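PDB 3BD1: Cro protein from Xylella fastidiosa, which probably binds operator DNA through its helix-turn-helix as a prophage transcription factor of the Cro type. Local coordinates for residues D5-K10 and R47-A52. Residues are numbered along the deposited sequence; the frame is centred on the assembly and turned at random.
Sequences DIAINK and RVTNGA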
loop_
_atom_site.group_PDB
_atom_site.type_symbol
_atom_site.label_atom_id
_atom_site.label_comp_id
_atom_site.label_asym_id
_atom_site.label_seq_id
_atom_site.Cartn_x
_atom_site.Cartn_y
_atom_site.Cartn_z
ATOM N N ASP A 5 3.202 -2.721 6.125
ATOM C CA ASP A 5 2.699 -2.963 4.785
ATOM C C ASP A 5 1.489 -3.886 4.776
ATOM O O ASP A 5 0.554 -3.665 4.009
ATOM C CB ASP A 5 3.793 -3.530 3.898
ATOM C CG ASP A 5 4.835 -2.501 3.551
ATOM O OD1 ASP A 5 4.570 -1.284 3.559
ATOM O OD2 ASP A 5 5.975 -2.895 3.254
ATOM N N ILE A 6 1.484 -4.909 5.629
ATOM C CA ILE A 6 0.301 -5.763 5.731
ATOM C C ILE A 6 -0.885 -4.912 6.169
ATOM O O ILE A 6 -1.987 -5.082 5.631
ATOM C CB ILE A 6 0.517 -6.930 6.708
ATOM C CG1 ILE A 6 1.662 -7.834 6.219
ATOM C CG2 ILE A 6 -0.756 -7.739 6.927
ATOM C CD1 ILE A 6 2.102 -8.923 7.191
ATOM N N ALA A 7 -0.675 -4.024 7.141
ATOM C CA ALA A 7 -1.754 -3.135 7.593
ATOM C C ALA A 7 -2.257 -2.206 6.493
ATOM O O ALA A 7 -3.466 -1.994 6.296
ATOM C CB ALA A 7 -1.299 -2.323 8.798
ATOM N N ILE A 8 -1.330 -1.611 5.741
ATOM C CA ILE A 8 -1.703 -0.731 4.633
ATOM C C ILE A 8 -2.516 -1.495 3.602
ATOM O O ILE A 8 -3.539 -1.006 3.122
ATOM C CB ILE A 8 -0.443 -0.083 3.969
ATOM C CG1 ILE A 8 0.231 0.899 4.931
ATOM C CG2 ILE A 8 -0.751 0.544 2.627
ATOM C CD1 ILE A 8 1.653 1.348 4.544
ATOM N N ASN A 9 -2.080 -2.699 3.269
ATOM C CA ASN A 9 -2.775 -3.504 2.281
ATOM C C ASN A 9 -4.142 -3.968 2.771
ATOM O O ASN A 9 -5.057 -4.071 1.963
ATOM C CB ASN A 9 -1.924 -4.681 1.837
ATOM C CG ASN A 9 -0.802 -4.263 0.903
ATOM O OD1 ASN A 9 -0.912 -3.223 0.242
ATOM N ND2 ASN A 9 0.268 -5.046 0.833
ATOM N N LYS A 10 -4.266 -4.185 4.077
ATOM C CA LYS A 10 -5.562 -4.629 4.620
ATOM C C LYS A 10 -6.607 -3.549 4.429
ATOM O O LYS A 10 -7.742 -3.850 4.035
ATOM C CB LYS A 10 -5.421 -5.022 6.082
ATOM C CG LYS A 10 -6.704 -5.475 6.700
ATOM C CD LYS A 10 -7.177 -6.743 6.000
ATOM C CE LYS A 10 -8.176 -7.502 6.840
ATOM N NZ LYS A 10 -9.421 -6.720 6.889
ATOM N N ARG A 47 -6.913 -3.263 15.734
ATOM C CA ARG A 47 -8.366 -3.176 15.613
ATOM C C ARG A 47 -8.846 -2.829 14.198
ATOM O O ARG A 47 -9.761 -3.473 13.669
ATOM C CB ARG A 47 -8.898 -2.159 16.615
ATOM C CG ARG A 47 -8.814 -2.625 18.056
ATOM C CD ARG A 47 -9.307 -1.564 19.026
ATOM N NE ARG A 47 -9.323 -2.088 20.391
ATOM C CZ ARG A 47 -9.447 -1.329 21.475
ATOM N NH1 ARG A 47 -9.551 -0.014 21.370
ATOM N NH2 ARG A 47 -9.447 -1.902 22.672
ATOM N N VAL A 48 -8.276 -1.785 13.601
ATOM C CA VAL A 48 -8.755 -1.354 12.290
ATOM C C VAL A 48 -8.448 -2.344 11.184
ATOM O O VAL A 48 -9.140 -2.359 10.160
ATOM C CB VAL A 48 -8.277 0.053 11.908
ATOM C CG1 VAL A 48 -8.740 1.090 12.950
ATOM C CG2 VAL A 48 -6.765 0.165 11.626
ATOM N N THR A 49 -7.381 -3.125 11.384
ATOM C CA THR A 49 -7.056 -4.184 10.425
ATOM C C THR A 49 -7.784 -5.495 10.689
ATOM O O THR A 49 -7.528 -6.518 10.042
ATOM C CB THR A 49 -5.537 -4.464 10.419
ATOM O OG1 THR A 49 -5.142 -5.068 11.654
ATOM C CG2 THR A 49 -4.682 -3.250 10.009
ATOM N N ASN A 50 -8.703 -5.467 11.666
ATOM C CA ASN A 50 -9.446 -6.675 12.036
ATOM C C ASN A 50 -8.530 -7.836 12.412
ATOM O O ASN A 50 -8.841 -9.004 12.161
ATOM C CB ASN A 50 -10.386 -7.125 10.945
ATOM C CG ASN A 50 -11.504 -8.062 11.417
ATOM O OD1 ASN A 50 -11.925 -8.999 10.690
ATOM N ND2 ASN A 50 -11.972 -7.801 12.615
ATOM N N GLY A 51 -7.395 -7.482 13.011
ATOM C CA GLY A 51 -6.446 -8.487 13.455
ATOM C C GLY A 51 -5.544 -9.068 12.370
ATOM O O GLY A 51 -4.822 -10.061 12.628
ATOM N N ALA A 52 -5.529 -8.466 11.182
ATOM C CA ALA A 52 -4.643 -8.922 10.102
ATOM C C ALA A 52 -3.197 -8.722 10.540
ATOM O O ALA A 52 -2.342 -9.492 10.123
ATOM C CB ALA A 52 -4.868 -8.153 8.829
HETATM O O HOH W 1 -9.621 -4.001 8.008
#
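Lys10 lies against the turn from Thr49 to Ala52, and the two segments bury 242 Å² between them. Its CG is anti to the backbone N (chi1 180°); the chain is bent at chi2 and chi4, and its CG, CD and CE lie beside Ala52 CB and Thr49 O. Lys10 CG and CE each come to 3.9 Å from Ala52 CB, so the methyl packs against the aliphatic chain. One turn of helix back, Ala7 CB meets Thr49 CG2 at 3.7 Å. That methyl stands anti to the carbonyl carbon of Thr49, while OG1 is turned away to Ile45 O, its main hydrogen-bond partner. Ile6 touches more lightly, its CG2 being 4.0 Å from Ala52 O.

Polar linkage between the segments runs through water. A single molecule takes a hydrogen bond from Lys10 NZ at 2.9 Å and lies 2.7 Å from Val48 O, to which it can donate. The Thr49 carbonyl oxygen lies beside the lysine chain: Lys10 CE packs 3.4 Å from Thr49 O, but Lys10 NZ stays 3.7 Å from Thr49 O, and this oxygen accepts from Ala52 N. The positive end would be expected to suit the carbonyl-rich C-terminus of a helix.

The backbone sets Ala52 on the side of Lys10. Asn50, with positive phi (56°), is the C-prime residue of a Schellman motif closing helix 42-48, in which Asn50 N bonds to Arg47 O and Gly51 N to Glu46 O. The type I' turn from Thr49 to Ala52 then brings the Ala52 methyl round to face Lys10.

The contact thus joins helix 3-11 to the C-terminal end of helix 42-48 in this all-helical chain. Helix 14-21 touches both partners, Val14 and Leu17 meeting Ile8, and Ser20 and Leu21 meeting Val48.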